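Local atomic coordinates of acyl-coenzyme A oxidase 3 (Yarrowia lipolytica, PDB entry 5YS9), a protein that oxidises acyl-CoA substrates to trans-2-enoyl-CoA with FAD and molecular oxygen, producing hydrogen peroxide in peroxisomal fatty acid beta-oxidation. Residues 204-217 with 226-239. Sequence-based numbering, arbitrary orientation.
Sequences AAHSATHTACFARL and VKIFVVQLRDVSSH
R234 reaches across to the turn 204-208 and grips three backbone carbonyls in its guanidinium plane. NH1 donates to A208 O at 2.8 Å and to A204 O at 3.0 Å. NH2 donates to A205 O at 2.7 Å and to P672 O of the second subunit. The extended chain (chi3 153°) carries the group that far. R234 CD lies over the centre of the H239 ring, whose NE2 makes a weak bond to S207 O. An alanine in place of R234 would probably leave the carbonyls of A204, A205 and A208 without these donors. T209 O accepts from L233 N and R234 N on one face of its plane.

The strands pair antiparallel from H210 with Q232 to R216 with V226; T211-V231, C213-F229 and A215-K227 are the hydrogen-bonded pairs. On the face with H210, A212 and F214, Q232 CG sits over the H210 ring, 3.7 Å from its centroid. T209 OG1 and H210 ND1 share a hydrogen bond in the ring plane, which helps to orient the imidazole. I228 CG1 packs over the F214 ring in a CH-pi contact, and V226 CG1 meets its edge. On the face with C213 and A215, F229 CG stands anti to its carbonyl carbon (chi1 -52°). This sets the ring edge toward the carbonyl oxygens of both and toward L217 CD1, 3.9 Å from CZ.

R216 NE forms a salt bridge with D223; NH2 bonds to L174 O. The side chain of F214 is about 6 Å from a bound FAD. Strands 210-219 and 222-232 form a beta hairpin of the middle beta domain of the acyl-CoA oxidase and dehydrogenase fold.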
loop_
_atom_site.group_PDB
_atom_site.type_symbol
_atom_site.label_atom_id
_atom_site.label_comp_id
_atom_site.label_asym_id
_atom_site.label_seq_id
_atom_site.Cartn_x
_atom_site.Cartn_y
_atom_site.Cartn_z
ATOM N N ALA A 204 -15.416 19.102 -12.498
ATOM C CA ALA A 204 -16.503 19.976 -12.050
ATOM C C ALA A 204 -16.013 21.161 -11.260
ATOM O O ALA A 204 -16.649 22.208 -11.265
ATOM C CB ALA A 204 -17.532 19.210 -11.230
ATOM N N ALA A 205 -14.924 20.991 -10.534
ATOM C CA ALA A 205 -14.553 22.004 -9.547
ATOM C C ALA A 205 -14.184 23.265 -10.291
ATOM O O ALA A 205 -14.736 24.294 -10.056
ATOM C CB ALA A 205 -13.432 21.536 -8.662
ATOM N N HIS A 206 -13.343 23.150 -11.277
ATOM C CA HIS A 206 -12.851 24.312 -11.992
ATOM C C HIS A 206 -12.999 24.282 -13.513
ATOM O O HIS A 206 -12.761 25.302 -14.129
ATOM C CB HIS A 206 -11.361 24.505 -11.677
ATOM C CG HIS A 206 -11.085 25.016 -10.300
ATOM N ND1 HIS A 206 -11.958 25.839 -9.615
ATOM C CD2 HIS A 206 -9.995 24.876 -9.506
ATOM C CE1 HIS A 206 -11.444 26.134 -8.436
ATOM N NE2 HIS A 206 -10.251 25.570 -8.352
ATOM N N SER A 207 -13.346 23.154 -14.124
ATOM C CA SER A 207 -13.206 23.044 -15.586
ATOM C C SER A 207 -14.492 23.008 -16.364
ATOM O O SER A 207 -14.585 23.617 -17.428
ATOM C CB SER A 207 -12.356 21.818 -15.942
ATOM O OG SER A 207 -11.420 21.590 -14.919
ATOM N N ALA A 208 -15.482 22.289 -15.844
ATOM C CA ALA A 208 -16.626 21.876 -16.661
ATOM C C ALA A 208 -17.675 22.957 -16.843
ATOM O O ALA A 208 -18.055 23.605 -15.876
ATOM C CB ALA A 208 -17.271 20.666 -16.038
ATOM N N THR A 209 -18.126 23.137 -18.087
ATOM C CA THR A 209 -19.279 23.970 -18.408
ATOM C C THR A 209 -20.595 23.197 -18.366
ATOM O O THR A 209 -21.660 23.799 -18.123
ATOM C CB THR A 209 -19.178 24.526 -19.840
ATOM O OG1 THR A 209 -19.113 23.450 -20.774
ATOM C CG2 THR A 209 -17.945 25.367 -19.986
ATOM N N HIS A 210 -20.525 21.887 -18.667
ATOM C CA HIS A 210 -21.698 20.994 -18.622
ATOM C C HIS A 210 -21.431 19.683 -17.914
ATOM O O HIS A 210 -20.302 19.321 -17.712
ATOM C CB HIS A 210 -22.188 20.650 -20.015
ATOM C CG HIS A 210 -22.635 21.827 -20.825
ATOM N ND1 HIS A 210 -21.762 22.803 -21.267
ATOM C CD2 HIS A 210 -23.838 22.124 -21.360
ATOM C CE1 HIS A 210 -22.427 23.679 -21.993
ATOM N NE2 HIS A 210 -23.688 23.297 -22.054
ATOM N N THR A 211 -22.499 18.989 -17.530
ATOM C CA THR A 211 -22.411 17.673 -16.916
ATOM C C THR A 211 -23.472 16.734 -17.449
ATOM O O THR A 211 -24.491 17.148 -17.966
ATOM C CB THR A 211 -22.531 17.731 -15.404
ATOM O OG1 THR A 211 -22.153 16.480 -14.852
ATOM C CG2 THR A 211 -23.942 17.988 -14.976
ATOM N N ALA A 212 -23.174 15.450 -17.329
ATOM C CA ALA A 212 -24.127 14.394 -17.586
ATOM C C ALA A 212 -24.616 14.009 -16.188
ATOM O O ALA A 212 -23.908 13.337 -15.459
ATOM C CB ALA A 212 -23.441 13.241 -18.269
ATOM N N CYS A 213 -25.790 14.504 -15.800
ATOM C CA CYS A 213 -26.297 14.327 -14.440
ATOM C C CYS A 213 -27.196 13.087 -14.353
ATOM O O CYS A 213 -28.182 12.962 -15.088
ATOM C CB CYS A 213 -27.063 15.575 -14.005
ATOM S SG CYS A 213 -27.744 15.505 -12.317
ATOM N N PHE A 214 -26.844 12.185 -13.457
ATOM C CA PHE A 214 -27.634 11.000 -13.166
ATOM C C PHE A 214 -28.679 11.355 -12.089
ATOM O O PHE A 214 -28.308 11.754 -10.989
ATOM C CB PHE A 214 -26.728 9.830 -12.724
ATOM C CG PHE A 214 -25.935 9.237 -13.851
ATOM C CD1 PHE A 214 -24.851 9.929 -14.409
ATOM C CD2 PHE A 214 -26.254 7.982 -14.380
ATOM C CE1 PHE A 214 -24.126 9.399 -15.477
ATOM C CE2 PHE A 214 -25.517 7.438 -15.457
ATOM C CZ PHE A 214 -24.458 8.152 -16.003
ATOM N N ALA A 215 -29.960 11.235 -12.433
ATOM C CA ALA A 215 -31.070 11.540 -11.530
ATOM C C ALA A 215 -32.256 10.588 -11.682
ATOM O O ALA A 215 -32.461 10.011 -12.734
ATOM C CB ALA A 215 -31.528 12.968 -11.729
ATOM N N ARG A 216 -33.038 10.439 -10.621
ATOM C CA ARG A 216 -34.249 9.648 -10.684
ATOM C C ARG A 216 -35.266 10.362 -11.538
ATOM O O ARG A 216 -35.541 11.520 -11.320
ATOM C CB ARG A 216 -34.847 9.469 -9.299
ATOM C CG ARG A 216 -33.858 9.279 -8.177
ATOM C CD ARG A 216 -34.495 8.465 -7.071
ATOM N NE ARG A 216 -34.980 7.201 -7.585
ATOM C CZ ARG A 216 -34.323 6.059 -7.499
ATOM N NH1 ARG A 216 -34.839 4.971 -8.008
ATOM N NH2 ARG A 216 -33.150 6.011 -6.909
ATOM N N LEU A 217 -35.835 9.666 -12.502
ATOM C CA LEU A 217 -36.799 10.299 -13.363
ATOM C C LEU A 217 -38.172 10.185 -12.742
ATOM O O LEU A 217 -38.656 9.105 -12.476
ATOM C CB LEU A 217 -36.778 9.662 -14.745
ATOM C CG LEU A 217 -37.855 10.065 -15.747
ATOM C CD1 LEU A 217 -37.645 11.468 -16.261
ATOM C CD2 LEU A 217 -37.874 9.079 -16.893
ATOM N N VAL A 226 -33.039 5.756 -12.395
ATOM C CA VAL A 226 -31.992 6.709 -12.668
ATOM C C VAL A 226 -31.719 6.812 -14.170
ATOM O O VAL A 226 -31.512 5.800 -14.816
ATOM C CB VAL A 226 -30.706 6.296 -11.902
ATOM C CG1 VAL A 226 -29.503 7.153 -12.302
ATOM C CG2 VAL A 226 -30.948 6.340 -10.390
ATOM N N LYS A 227 -31.747 8.027 -14.721
ATOM C CA LYS A 227 -31.393 8.265 -16.127
ATOM C C LYS A 227 -30.427 9.406 -16.155
ATOM O O LYS A 227 -30.053 9.927 -15.116
ATOM C CB LYS A 227 -32.631 8.656 -16.966
ATOM C CG LYS A 227 -33.885 7.815 -16.761
ATOM C CD LYS A 227 -33.675 6.364 -17.151
ATOM C CE LYS A 227 -34.784 5.523 -16.546
ATOM N NZ LYS A 227 -34.601 4.079 -16.820
ATOM N N ILE A 228 -30.114 9.857 -17.356
ATOM C CA ILE A 228 -29.012 10.746 -17.610
ATOM C C ILE A 228 -29.548 11.990 -18.296
ATOM O O ILE A 228 -30.232 11.876 -19.329
ATOM C CB ILE A 228 -27.934 10.081 -18.520
ATOM C CG1 ILE A 228 -27.619 8.662 -18.065
ATOM C CG2 ILE A 228 -26.664 10.894 -18.491
ATOM C CD1 ILE A 228 -26.530 7.951 -18.873
ATOM N N PHE A 229 -29.181 13.164 -17.748
ATOM C CA PHE A 229 -29.642 14.492 -18.244
ATOM C C PHE A 229 -28.435 15.417 -18.423
ATOM O O PHE A 229 -27.524 15.446 -17.560
ATOM C CB PHE A 229 -30.645 15.147 -17.247
ATOM C CG PHE A 229 -31.795 14.250 -16.871
ATOM C CD1 PHE A 229 -31.625 13.234 -15.932
ATOM C CD2 PHE A 229 -33.050 14.398 -17.471
ATOM C CE1 PHE A 229 -32.664 12.375 -15.601
ATOM C CE2 PHE A 229 -34.111 13.551 -17.129
ATOM C CZ PHE A 229 -33.913 12.535 -16.198
ATOM N N VAL A 230 -28.421 16.197 -19.507
ATOM C CA VAL A 230 -27.357 17.185 -19.695
ATOM C C VAL A 230 -27.789 18.436 -18.956
ATOM O O VAL A 230 -28.860 18.975 -19.225
ATOM C CB VAL A 230 -27.053 17.536 -21.179
ATOM C CG1 VAL A 230 -25.797 18.390 -21.256
ATOM C CG2 VAL A 230 -26.845 16.286 -22.003
ATOM N N VAL A 231 -26.950 18.899 -18.037
ATOM C CA VAL A 231 -27.227 20.130 -17.312
ATOM C C VAL A 231 -26.064 21.037 -17.490
ATOM O O VAL A 231 -24.927 20.693 -17.164
ATOM C CB VAL A 231 -27.388 19.895 -15.789
ATOM C CG1 VAL A 231 -27.737 21.219 -15.086
ATOM C CG2 VAL A 231 -28.395 18.784 -15.507
ATOM N N GLN A 232 -26.334 22.237 -17.923
ATOM C CA GLN A 232 -25.276 23.213 -18.059
ATOM C C GLN A 232 -24.903 23.741 -16.674
ATOM O O GLN A 232 -25.773 24.214 -15.942
ATOM C CB GLN A 232 -25.745 24.342 -18.968
ATOM C CG GLN A 232 -24.610 25.225 -19.430
ATOM C CD GLN A 232 -25.048 26.275 -20.411
ATOM O OE1 GLN A 232 -26.083 26.141 -21.115
ATOM N NE2 GLN A 232 -24.273 27.338 -20.462
ATOM N N LEU A 233 -23.615 23.646 -16.333
ATOM C CA LEU A 233 -23.096 24.057 -15.030
ATOM C C LEU A 233 -22.640 25.497 -14.996
ATOM O O LEU A 233 -22.830 26.187 -14.000
ATOM C CB LEU A 233 -21.895 23.223 -14.659
ATOM C CG LEU A 233 -22.109 21.761 -14.363
ATOM C CD1 LEU A 233 -20.788 21.116 -13.957
ATOM C CD2 LEU A 233 -23.139 21.595 -13.293
ATOM N N ARG A 234 -22.030 25.956 -16.076
ATOM C CA ARG A 234 -21.513 27.313 -16.144
ATOM C C ARG A 234 -21.965 28.039 -17.403
ATOM O O ARG A 234 -22.147 27.451 -18.464
ATOM C CB ARG A 234 -19.971 27.325 -16.093
ATOM C CG ARG A 234 -19.352 26.694 -14.860
ATOM C CD ARG A 234 -17.822 26.674 -14.960
ATOM N NE ARG A 234 -17.187 26.677 -13.650
ATOM C CZ ARG A 234 -16.840 25.610 -12.937
ATOM N NH1 ARG A 234 -17.054 24.369 -13.378
ATOM N NH2 ARG A 234 -16.271 25.808 -11.748
ATOM N N ASP A 235 -22.151 29.342 -17.257
ATOM C CA ASP A 235 -22.159 30.248 -18.374
ATOM C C ASP A 235 -20.776 30.102 -19.055
ATOM O O ASP A 235 -19.722 30.252 -18.421
ATOM C CB ASP A 235 -22.353 31.653 -17.840
ATOM C CG ASP A 235 -22.229 32.670 -18.883
ATOM O OD1 ASP A 235 -23.183 32.760 -19.658
ATOM O OD2 ASP A 235 -21.189 33.377 -18.923
ATOM N N VAL A 236 -20.802 29.781 -20.337
ATOM C CA VAL A 236 -19.623 29.452 -21.132
ATOM C C VAL A 236 -18.661 30.664 -21.249
ATOM O O VAL A 236 -17.459 30.589 -21.060
ATOM C CB VAL A 236 -20.135 28.939 -22.521
ATOM C CG1 VAL A 236 -19.255 29.339 -23.679
ATOM C CG2 VAL A 236 -20.333 27.437 -22.490
ATOM N N SER A 237 -19.270 31.780 -21.560
ATOM C CA SER A 237 -18.621 33.066 -21.669
ATOM C C SER A 237 -17.742 33.480 -20.464
ATOM O O SER A 237 -16.608 33.830 -20.622
ATOM C CB SER A 237 -19.735 34.095 -21.897
ATOM O OG SER A 237 -19.200 35.287 -22.320
ATOM N N SER A 238 -18.284 33.434 -19.264
ATOM C CA SER A 238 -17.612 33.941 -18.069
ATOM C C SER A 238 -17.120 32.838 -17.089
ATOM O O SER A 238 -16.415 33.146 -16.124
ATOM C CB SER A 238 -18.610 34.834 -17.337
ATOM O OG SER A 238 -19.664 34.031 -16.797
ATOM N N HIS A 239 -17.531 31.584 -17.314
ATOM C CA HIS A 239 -17.284 30.470 -16.412
ATOM C C HIS A 239 -18.018 30.629 -15.077
ATOM O O HIS A 239 -17.701 29.912 -14.123
ATOM C CB HIS A 239 -15.768 30.252 -16.195
ATOM C CG HIS A 239 -15.315 28.846 -16.437
ATOM N ND1 HIS A 239 -14.611 28.107 -15.505
ATOM C CD2 HIS A 239 -15.473 28.048 -17.512
ATOM C CE1 HIS A 239 -14.347 26.919 -16.012
ATOM N NE2 HIS A 239 -14.867 26.857 -17.221
#